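Local coordinates for ABC transporter, substrate binding protein (Mannopine) (Agrobacterium fabrum, PDB 5L9S) that serves as the periplasmic substrate-binding component of an ABC transporter, probably for the opine mannopine, and is seen here open and without ligand, at residues G12-E15 and K16-E20; I209-T212 and R213-L217; K266-T270 and L271-P275; M284-E287 and A288-T291. All blocks are in the same frame, centred on the assembly; numbering follows the deposited sequence.

Contact 1 of 4, residues G12-E15 and K16-E20; sequences GTYE and KALRE
Glu15 O takes the amide of Arg19 N at 2.9 Å, the shortest of four backbone hydrogen bonds along the early part of helix 12-30. Lys16 N, Ala17 N and Leu18 N bond in the same i to i+4 fashion to Gly12 O, Thr13 O and Tyr14 O. The same four-residue spacing pairs the side chains of Glu15 and Arg19. They run side by side and point the same way. Glu15 is extended from CG outward, with CG anti to the backbone N (chi1 -172°), and this carries its carboxylate outward and back toward the start of the helix, where Arg19 also reaches. OE2 forms a salt bridge with Arg19 NH2 at 3.2 Å. OE2 comes in at the edge of the guanidinium, close to its plane, but the two flat groups are turned 76° apart. Only OE2 and NH2 pair, so this is not a two-pronged bridge. NH2 also rests on Glu15 CG at 3.3 Å. Arg19 NH1 is hydrogen-bonded to Thr36 OG1 of strand 33-38, which pins the group from a second direction. One step round the helix, Tyr14 CE1 brushes Leu18 CD1 at 4.2 Å, a loose apolar contact. Tyr14 OH is held by Asp236 OD2, and both side chains also pack on Leu63 and Leu106 of the sheet. Ala17 is buried against helix 261-271. Such i to i+4 pairing is ordinary for a helix. This one is the connecting helix of the beta-alpha-beta unit formed by strand 4-9, helix 12-30 and strand 33-38.

Contact 2 of 4, residues I209-T212 and R213-L217; sequences IWLT and RAKAL
Arg213 curls back beside Trp210. Its CG meets CE3 of the indole at 3.7 Å, at the ring edge and near the ring plane. The bends at chi2 and chi3 fold the chain so that it lies alongside the tryptophan and points the same way. Ring and guanidinium planes are 32° apart, and NH2 comes within 4.1 Å of Trp210 CZ3. This is not a face-on stack. The charge is answered elsewhere, by a salt bridge from NH1 to Asp193.

Leu211 and Lys215 meet one turn apart. The long lysine chain is fairly straight until its last bend, and that bend sets NZ against Leu211 CG at 3.4 Å. The ammonium thus lies over an aliphatic branch, and NZ also makes a weak hydrogen bond to Thr291 O. On the inner side, Ile209 sends CD1 to Ala214 CB at 3.9 Å and, more loosely, to Leu217 CD1. Its CG1 sits between the backbone N and the carbonyl carbon (chi1 72°), which turns this branch under the helix.

Trp210 holds the N-cap position. Its O accepts from Ala214 N at 3.1 Å, and weakly from Arg213 N. Lys215 N to Leu211 O, at 2.9 Å, continues the helix.

The turn thus leads directly from strand 206-210 into helix 211-219. Ile209, Trp210 and Leu211 pack on strand 103-116, Leu211 and Ala214 reach Trp226 of strand 224-240, and helix 192-200 covers Arg213 and Leu217.

Contact 3 of 4, residues K266-T270 and L271-P275; sequences KACET and LSCTP
Cys268 and Cys273 bring their sulfurs together, SG to SG at 3.0 Å. That is well beyond a covalent sulfur-sulfur bond, although a disulfide between these two cysteines has been seen in a structure of this protein. Cys273 SG lies between its own backbone N and carbonyl carbon (chi1 43°), which turns it back toward the helix.

Apolar contact continues from the same sulfur. Pro275 CB lies 3.7 Å from Cys268 SG, so the ring packs against the side chain that the cysteine pair also uses. Gln107 and Met284 press on Cys268 from outside.

Backbone bonds end helix 261-271. Leu271 N reaches Ala267 O at 3.1 Å in the last regular step. Cys268 O then receives two weak bonds, from Ser272 N at 2.8 Å and from Cys273 N at 3.4 Å. Ser272 has positive phi (61°), which swings the chain away from the helix axis and carries Cys273 round to its partner.

One side-chain hydroxyl joins in. Thr270 OG1 donates to Lys266 O at 3.0 Å, one turn back.

The separation of the sulfurs fits neither a full bond nor a relaxed contact, so the state of the pair in this model is doubtful. Where the bond is present it would tie the end of the helix covalently to the loop after it; here backbone bonds, two of them weak, and sulfur contacts join the two.

Contact 4 of 4, residues M284-E287 and A288-T291; sequences MSSE and ARAT
Arg289 lays one face of its guanidinium over the start of its own helix, above Ser286 CA and Ser285 O. Ser286 N stands 3.9 Å from the guanidinium plane, offset toward the rim. The chain reaches back because it bends at chi3 (-95°). Its CG passes Met284 CB at 4.1 Å on the way. The group is held by a hydrogen bond from NE to Ser282 O, before the segment. NH2 lies near Ser286 OG at 3.6 Å.

Ser285 is the N-cap of the short helix 286-289. Its OG sits between the backbone N and the carbonyl carbon (chi1 74°) and accepts from Ala288 N at 3.3 Å. This satisfies an amide that has no earlier turn to bond to. Ala288 CB also packs against the same OG. The backbone carbonyl of Ser285 takes a second, weak bond from Ala288 N and a nearly straight one from Arg289 N, at 2.9 Å and 176°. One residue on, Ala290 N bonds to Ser286 O.

Ala288 O is gripped twice by Thr291. Its backbone N donates at 3.1 Å and its OG1 at 3.2 Å, both from the same face of the carbonyl plane. This turns the chain at Thr291. Met284 is buried and packs on Ala265 and Glu269 of helix 261-271, while Ser286, Arg289 and Ala290 are exposed at the protein surface.

The four contacts follow one another along the chain, each complete before the next begins. Contact 1 lies on the first helix of the chain. Its centre is 11 Å from that of contact 3, and Ala17 and Tyr14 pack on Thr270 and Leu271 where helix 12-30 meets helix 261-271. Contacts 3 and 4 are closest, with centres 10 Å apart, and Met284 and Glu269 join them. Contact 2 starts from a strand of the sheet. It touches contacts 3 and 4 through Lys215 but stays about 9 Å from contact 1 at the nearest atoms. The 266-291 region thus touches both helix 12-30 and helix 211-219, and so bridges two parts of the binding protein.

Contact 1 of 4, residues G12-E15 and K16-E20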
loop_
_atom_site.group_PDB
_atom_site.type_symbol
_atom_site.label_atom_id
_atom_site.label_comp_id
_atom_site.label_asym_id
_atom_site.label_seq_id
_atom_site.Cartn_x
_atom_site.Cartn_y
_atom_site.Cartn_z
ATOM N N GLY A 12 1.795 14.391 -10.364
ATOM C CA GLY A 12 1.375 13.675 -11.564
ATOM C C GLY A 12 -0.031 13.116 -11.591
ATOM O O GLY A 12 -1.002 13.826 -11.331
ATOM N N THR A 13 -0.128 11.831 -11.959
ATOM C CA THR A 13 -1.360 11.044 -12.117
ATOM C C THR A 13 -2.109 10.895 -10.797
ATOM O O THR A 13 -3.339 10.980 -10.781
ATOM C CB THR A 13 -1.013 9.703 -12.794
ATOM O OG1 THR A 13 -0.915 9.954 -14.194
ATOM C CG2 THR A 13 -2.046 8.614 -12.545
ATOM N N TYR A 14 -1.349 10.688 -9.707
ATOM C CA TYR A 14 -1.825 10.534 -8.345
ATOM C C TYR A 14 -2.548 11.816 -7.907
ATOM O O TYR A 14 -3.707 11.752 -7.490
ATOM C CB TYR A 14 -0.623 10.205 -7.439
ATOM C CG TYR A 14 -0.929 9.608 -6.074
ATOM C CD1 TYR A 14 -2.215 9.192 -5.738
ATOM C CD2 TYR A 14 0.070 9.461 -5.120
ATOM C CE1 TYR A 14 -2.502 8.666 -4.476
ATOM C CE2 TYR A 14 -0.202 8.936 -3.853
ATOM C CZ TYR A 14 -1.487 8.534 -3.537
ATOM O OH TYR A 14 -1.722 8.011 -2.286
ATOM N N GLU A 15 -1.895 12.976 -8.080
ATOM C CA GLU A 15 -2.427 14.296 -7.754
ATOM C C GLU A 15 -3.674 14.636 -8.572
ATOM O O GLU A 15 -4.628 15.194 -8.029
ATOM C CB GLU A 15 -1.342 15.320 -7.996
ATOM C CG GLU A 15 -1.616 16.735 -7.537
ATOM C CD GLU A 15 -0.351 17.554 -7.682
ATOM O OE1 GLU A 15 0.401 17.667 -6.684
ATOM O OE2 GLU A 15 -0.042 17.958 -8.826
ATOM N N LYS A 16 -3.666 14.294 -9.867
ATOM C CA LYS A 16 -4.769 14.534 -10.805
ATOM C C LYS A 16 -6.018 13.804 -10.373
ATOM O O LYS A 16 -7.090 14.413 -10.364
ATOM C CB LYS A 16 -4.342 14.105 -12.209
ATOM C CG LYS A 16 -5.133 14.721 -13.355
ATOM C CD LYS A 16 -4.710 14.105 -14.699
ATOM C CE LYS A 16 -3.595 14.850 -15.432
ATOM N NZ LYS A 16 -2.256 14.658 -14.796
ATOM N N ALA A 17 -5.888 12.514 -9.980
ATOM C CA ALA A 17 -6.997 11.679 -9.493
ATOM C C ALA A 17 -7.622 12.287 -8.205
ATOM O O ALA A 17 -8.853 12.351 -8.074
ATOM C CB ALA A 17 -6.513 10.258 -9.232
ATOM N N LEU A 18 -6.761 12.767 -7.284
ATOM C CA LEU A 18 -7.164 13.404 -6.029
ATOM C C LEU A 18 -7.816 14.763 -6.246
ATOM O O LEU A 18 -8.738 15.110 -5.524
ATOM C CB LEU A 18 -5.974 13.492 -5.038
ATOM C CG LEU A 18 -5.286 12.149 -4.642
ATOM C CD1 LEU A 18 -4.171 12.385 -3.686
ATOM C CD2 LEU A 18 -6.274 11.127 -4.061
ATOM N N ARG A 19 -7.390 15.508 -7.260
ATOM C CA ARG A 19 -7.953 16.827 -7.558
ATOM C C ARG A 19 -9.400 16.709 -8.032
ATOM O O ARG A 19 -10.265 17.456 -7.579
ATOM C CB ARG A 19 -7.100 17.527 -8.615
ATOM C CG ARG A 19 -7.248 19.048 -8.642
ATOM C CD ARG A 19 -6.412 19.670 -9.745
ATOM N NE ARG A 19 -4.990 19.297 -9.654
ATOM C CZ ARG A 19 -4.077 19.934 -8.921
ATOM N NH1 ARG A 19 -4.417 20.992 -8.190
ATOM N NH2 ARG A 19 -2.818 19.522 -8.916
ATOM N N GLU A 20 -9.648 15.745 -8.934
ATOM C CA GLU A 20 -10.946 15.485 -9.547
ATOM C C GLU A 20 -11.938 14.859 -8.569
ATOM O O GLU A 20 -13.113 15.226 -8.580
ATOM C CB GLU A 20 -10.781 14.560 -10.762
ATOM C CG GLU A 20 -9.996 15.167 -11.920
ATOM C CD GLU A 20 -9.530 14.214 -13.016
ATOM O OE1 GLU A 20 -9.718 12.980 -12.878
ATOM O OE2 GLU A 20 -8.951 14.712 -14.012
#

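Contact 2 of 4, residues I209-T212 and R213-L217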
loop_
_atom_site.group_PDB
_atom_site.type_symbol
_atom_site.label_atom_id
_atom_site.label_comp_id
_atom_site.label_asym_id
_atom_site.label_seq_id
_atom_site.Cartn_x
_atom_site.Cartn_y
_atom_site.Cartn_z
ATOM N N ILE A 209 4.206 -9.902 -7.249
ATOM C CA ILE A 209 4.261 -8.617 -7.960
ATOM C C ILE A 209 3.176 -7.663 -7.445
ATOM O O ILE A 209 2.391 -8.058 -6.590
ATOM C CB ILE A 209 4.263 -8.776 -9.507
ATOM C CG1 ILE A 209 2.904 -9.223 -10.047
ATOM C CG2 ILE A 209 5.415 -9.699 -9.982
ATOM C CD1 ILE A 209 2.779 -9.166 -11.588
ATOM N N TRP A 210 3.160 -6.408 -7.919
ATOM C CA TRP A 210 2.119 -5.465 -7.511
ATOM C C TRP A 210 0.861 -5.722 -8.348
ATOM O O TRP A 210 0.960 -5.918 -9.565
ATOM C CB TRP A 210 2.557 -4.000 -7.718
ATOM C CG TRP A 210 3.703 -3.499 -6.880
ATOM C CD1 TRP A 210 3.901 -3.695 -5.541
ATOM C CD2 TRP A 210 4.754 -2.618 -7.317
ATOM N NE1 TRP A 210 5.075 -3.085 -5.143
ATOM C CE2 TRP A 210 5.606 -2.398 -6.209
ATOM C CE3 TRP A 210 5.088 -2.029 -8.554
ATOM C CZ2 TRP A 210 6.739 -1.579 -6.286
ATOM C CZ3 TRP A 210 6.206 -1.202 -8.627
ATOM C CH2 TRP A 210 7.030 -1.004 -7.512
ATOM N N LEU A 211 -0.330 -5.681 -7.712
ATOM C CA LEU A 211 -1.612 -5.808 -8.415
ATOM C C LEU A 211 -1.741 -4.811 -9.582
ATOM O O LEU A 211 -2.254 -5.182 -10.629
ATOM C CB LEU A 211 -2.802 -5.683 -7.459
ATOM C CG LEU A 211 -4.218 -5.937 -8.029
ATOM C CD1 LEU A 211 -4.283 -7.220 -8.850
ATOM C CD2 LEU A 211 -5.235 -5.957 -6.929
ATOM N N THR A 212 -1.228 -3.593 -9.418
ATOM C CA THR A 212 -1.214 -2.535 -10.442
ATOM C C THR A 212 -0.536 -3.012 -11.739
ATOM O O THR A 212 -1.080 -2.806 -12.833
ATOM C CB THR A 212 -0.580 -1.260 -9.845
ATOM O OG1 THR A 212 -1.519 -0.716 -8.925
ATOM C CG2 THR A 212 -0.243 -0.195 -10.887
ATOM N N ARG A 213 0.634 -3.659 -11.598
ATOM C CA ARG A 213 1.407 -4.178 -12.727
ATOM C C ARG A 213 0.784 -5.462 -13.318
ATOM O O ARG A 213 0.876 -5.660 -14.522
ATOM C CB ARG A 213 2.910 -4.355 -12.377
ATOM C CG ARG A 213 3.623 -3.144 -11.746
ATOM C CD ARG A 213 3.277 -1.787 -12.349
ATOM N NE ARG A 213 4.138 -1.415 -13.477
ATOM C CZ ARG A 213 5.097 -0.490 -13.441
ATOM N NH1 ARG A 213 5.790 -0.208 -14.527
ATOM N NH2 ARG A 213 5.311 0.210 -12.335
ATOM N N ALA A 214 0.115 -6.301 -12.489
ATOM C CA ALA A 214 -0.585 -7.504 -12.939
ATOM C C ALA A 214 -1.804 -7.112 -13.767
ATOM O O ALA A 214 -2.062 -7.729 -14.792
ATOM C CB ALA A 214 -0.995 -8.345 -11.745
ATOM N N LYS A 215 -2.538 -6.074 -13.329
ATOM C CA LYS A 215 -3.705 -5.480 -13.997
ATOM C C LYS A 215 -3.337 -4.987 -15.372
ATOM O O LYS A 215 -4.093 -5.217 -16.317
ATOM C CB LYS A 215 -4.194 -4.271 -13.198
ATOM C CG LYS A 215 -5.396 -4.522 -12.346
ATOM C CD LYS A 215 -6.037 -3.187 -11.963
ATOM C CE LYS A 215 -6.803 -3.259 -10.667
ATOM N NZ LYS A 215 -5.943 -3.362 -9.453
ATOM N N ALA A 216 -2.188 -4.280 -15.478
ATOM C CA ALA A 216 -1.645 -3.707 -16.724
ATOM C C ALA A 216 -1.306 -4.803 -17.715
ATOM O O ALA A 216 -1.642 -4.651 -18.882
ATOM C CB ALA A 216 -0.423 -2.851 -16.437
ATOM N N LEU A 217 -0.741 -5.942 -17.247
ATOM C CA LEU A 217 -0.418 -7.096 -18.098
ATOM C C LEU A 217 -1.670 -7.757 -18.663
ATOM O O LEU A 217 -1.666 -8.134 -19.843
ATOM C CB LEU A 217 0.461 -8.130 -17.368
ATOM C CG LEU A 217 1.946 -7.760 -17.205
ATOM C CD1 LEU A 217 2.557 -8.446 -15.967
ATOM C CD2 LEU A 217 2.739 -8.074 -18.487
#

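Contact 3 of 4, residues K266-T270 and L271-P275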
loop_
_atom_site.group_PDB
_atom_site.type_symbol
_atom_site.label_atom_id
_atom_site.label_comp_id
_atom_site.label_asym_id
_atom_site.label_seq_id
_atom_site.Cartn_x
_atom_site.Cartn_y
_atom_site.Cartn_z
ATOM N N LYS A 266 -14.285 7.029 -6.817
ATOM C CA LYS A 266 -13.877 7.710 -8.041
ATOM C C LYS A 266 -12.337 7.732 -8.126
ATOM O O LYS A 266 -11.785 7.329 -9.154
ATOM C CB LYS A 266 -14.477 9.133 -8.087
ATOM C CG LYS A 266 -14.196 9.883 -9.375
ATOM C CD LYS A 266 -14.678 11.322 -9.311
ATOM C CE LYS A 266 -14.027 12.215 -10.352
ATOM N NZ LYS A 266 -14.247 11.729 -11.746
ATOM N N ALA A 267 -11.661 8.164 -7.037
ATOM C CA ALA A 267 -10.201 8.201 -6.972
ATOM C C ALA A 267 -9.583 6.789 -7.112
ATOM O O ALA A 267 -8.593 6.626 -7.828
ATOM C CB ALA A 267 -9.737 8.873 -5.678
ATOM N N CYS A 268 -10.192 5.772 -6.501
ATOM C CA CYS A 268 -9.653 4.412 -6.594
ATOM C C CYS A 268 -10.018 3.670 -7.898
ATOM O O CYS A 268 -9.327 2.710 -8.236
ATOM C CB CYS A 268 -9.974 3.591 -5.351
ATOM S SG CYS A 268 -9.012 4.109 -3.896
ATOM N N GLU A 269 -11.020 4.158 -8.672
ATOM C CA GLU A 269 -11.322 3.596 -10.005
ATOM C C GLU A 269 -10.157 4.029 -10.925
ATOM O O GLU A 269 -9.579 3.199 -11.618
ATOM C CB GLU A 269 -12.648 4.144 -10.574
ATOM C CG GLU A 269 -13.892 3.317 -10.268
ATOM C CD GLU A 269 -15.193 4.110 -10.250
ATOM O OE1 GLU A 269 -15.345 5.025 -11.093
ATOM O OE2 GLU A 269 -16.048 3.838 -9.377
ATOM N N THR A 270 -9.775 5.317 -10.841
ATOM C CA THR A 270 -8.700 5.947 -11.595
ATOM C C THR A 270 -7.336 5.306 -11.295
ATOM O O THR A 270 -6.569 5.024 -12.224
ATOM C CB THR A 270 -8.660 7.460 -11.255
ATOM O OG1 THR A 270 -9.965 8.047 -11.368
ATOM C CG2 THR A 270 -7.647 8.226 -12.090
ATOM N N LEU A 271 -7.029 5.102 -9.994
ATOM C CA LEU A 271 -5.738 4.614 -9.522
ATOM C C LEU A 271 -5.620 3.096 -9.296
ATOM O O LEU A 271 -4.496 2.630 -9.084
ATOM C CB LEU A 271 -5.345 5.367 -8.239
ATOM C CG LEU A 271 -5.187 6.897 -8.324
ATOM C CD1 LEU A 271 -5.261 7.520 -6.956
ATOM C CD2 LEU A 271 -3.936 7.310 -9.072
ATOM N N SER A 272 -6.736 2.324 -9.353
ATOM C CA SER A 272 -6.732 0.852 -9.156
ATOM C C SER A 272 -6.225 0.439 -7.758
ATOM O O SER A 272 -5.346 -0.412 -7.608
ATOM C CB SER A 272 -5.965 0.134 -10.274
ATOM O OG SER A 272 -6.578 0.311 -11.543
ATOM N N CYS A 273 -6.811 1.046 -6.739
ATOM C CA CYS A 273 -6.458 0.795 -5.348
ATOM C C CYS A 273 -7.686 0.463 -4.550
ATOM O O CYS A 273 -8.802 0.590 -5.058
ATOM C CB CYS A 273 -5.708 1.985 -4.756
ATOM S SG CYS A 273 -6.404 3.601 -5.195
ATOM N N THR A 274 -7.473 -0.014 -3.311
ATOM C CA THR A 274 -8.515 -0.372 -2.363
ATOM C C THR A 274 -8.778 0.826 -1.446
ATOM O O THR A 274 -7.898 1.172 -0.656
ATOM C CB THR A 274 -8.101 -1.664 -1.630
ATOM O OG1 THR A 274 -8.061 -2.711 -2.600
ATOM C CG2 THR A 274 -9.038 -2.051 -0.486
ATOM N N PRO A 275 -9.967 1.460 -1.512
ATOM C CA PRO A 275 -10.262 2.578 -0.594
ATOM C C PRO A 275 -10.560 2.074 0.827
ATOM O O PRO A 275 -10.960 0.900 0.949
ATOM C CB PRO A 275 -11.489 3.256 -1.235
ATOM C CG PRO A 275 -12.157 2.187 -1.989
ATOM C CD PRO A 275 -11.116 1.170 -2.395
#

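Contact 4 of 4, residues M284-E287 and A288-T291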
loop_
_atom_site.group_PDB
_atom_site.type_symbol
_atom_site.label_atom_id
_atom_site.label_comp_id
_atom_site.label_asym_id
_atom_site.label_seq_id
_atom_site.Cartn_x
_atom_site.Cartn_y
_atom_site.Cartn_z
ATOM N N MET A 284 -17.678 0.862 -6.656
ATOM C CA MET A 284 -16.847 1.012 -7.850
ATOM C C MET A 284 -17.442 0.301 -9.050
ATOM O O MET A 284 -18.214 -0.645 -8.872
ATOM C CB MET A 284 -15.390 0.576 -7.593
ATOM C CG MET A 284 -14.616 1.589 -6.754
ATOM S SD MET A 284 -12.906 1.224 -6.280
ATOM C CE MET A 284 -13.062 -0.362 -5.562
ATOM N N SER A 285 -17.106 0.767 -10.280
ATOM C CA SER A 285 -17.583 0.177 -11.539
ATOM C C SER A 285 -17.271 -1.309 -11.580
ATOM O O SER A 285 -16.280 -1.737 -10.986
ATOM C CB SER A 285 -16.943 0.870 -12.735
ATOM O OG SER A 285 -15.583 0.508 -12.905
ATOM N N SER A 286 -18.107 -2.094 -12.263
ATOM C CA SER A 286 -17.927 -3.548 -12.364
ATOM C C SER A 286 -16.524 -3.934 -12.857
ATOM O O SER A 286 -15.893 -4.819 -12.277
ATOM C CB SER A 286 -19.005 -4.167 -13.249
ATOM O OG SER A 286 -20.292 -3.959 -12.692
ATOM N N GLU A 287 -16.036 -3.229 -13.890
ATOM C CA GLU A 287 -14.726 -3.424 -14.522
ATOM C C GLU A 287 -13.583 -3.193 -13.541
ATOM O O GLU A 287 -12.601 -3.937 -13.566
ATOM C CB GLU A 287 -14.542 -2.573 -15.820
ATOM C CG GLU A 287 -15.570 -1.471 -16.088
ATOM C CD GLU A 287 -16.910 -1.905 -16.662
ATOM O OE1 GLU A 287 -17.923 -1.229 -16.363
ATOM O OE2 GLU A 287 -16.952 -2.910 -17.412
ATOM N N ALA A 288 -13.724 -2.169 -12.666
ATOM C CA ALA A 288 -12.727 -1.840 -11.646
ATOM C C ALA A 288 -12.765 -2.921 -10.575
ATOM O O ALA A 288 -11.748 -3.561 -10.338
ATOM C CB ALA A 288 -12.998 -0.464 -11.049
ATOM N N ARG A 289 -13.956 -3.200 -10.018
ATOM C CA ARG A 289 -14.194 -4.232 -9.002
ATOM C C ARG A 289 -13.645 -5.606 -9.368
ATOM O O ARG A 289 -13.120 -6.297 -8.499
ATOM C CB ARG A 289 -15.683 -4.348 -8.709
ATOM C CG ARG A 289 -16.157 -3.463 -7.594
ATOM C CD ARG A 289 -17.406 -4.038 -7.011
ATOM N NE ARG A 289 -18.609 -3.443 -7.604
ATOM C CZ ARG A 289 -19.275 -3.938 -8.644
ATOM N NH1 ARG A 289 -18.857 -5.048 -9.246
ATOM N NH2 ARG A 289 -20.357 -3.322 -9.100
ATOM N N ALA A 290 -13.760 -5.985 -10.659
ATOM C CA ALA A 290 -13.282 -7.243 -11.231
ATOM C C ALA A 290 -11.788 -7.510 -10.984
ATOM O O ALA A 290 -11.391 -8.664 -10.884
ATOM C CB ALA A 290 -13.546 -7.248 -12.720
ATOM N N THR A 291 -10.962 -6.462 -10.921
ATOM C CA THR A 291 -9.527 -6.610 -10.739
ATOM C C THR A 291 -9.046 -6.183 -9.338
ATOM O O THR A 291 -7.852 -5.943 -9.156
ATOM C CB THR A 291 -8.785 -5.875 -11.879
ATOM O OG1 THR A 291 -9.213 -4.522 -11.952
ATOM C CG2 THR A 291 -9.001 -6.506 -13.226
#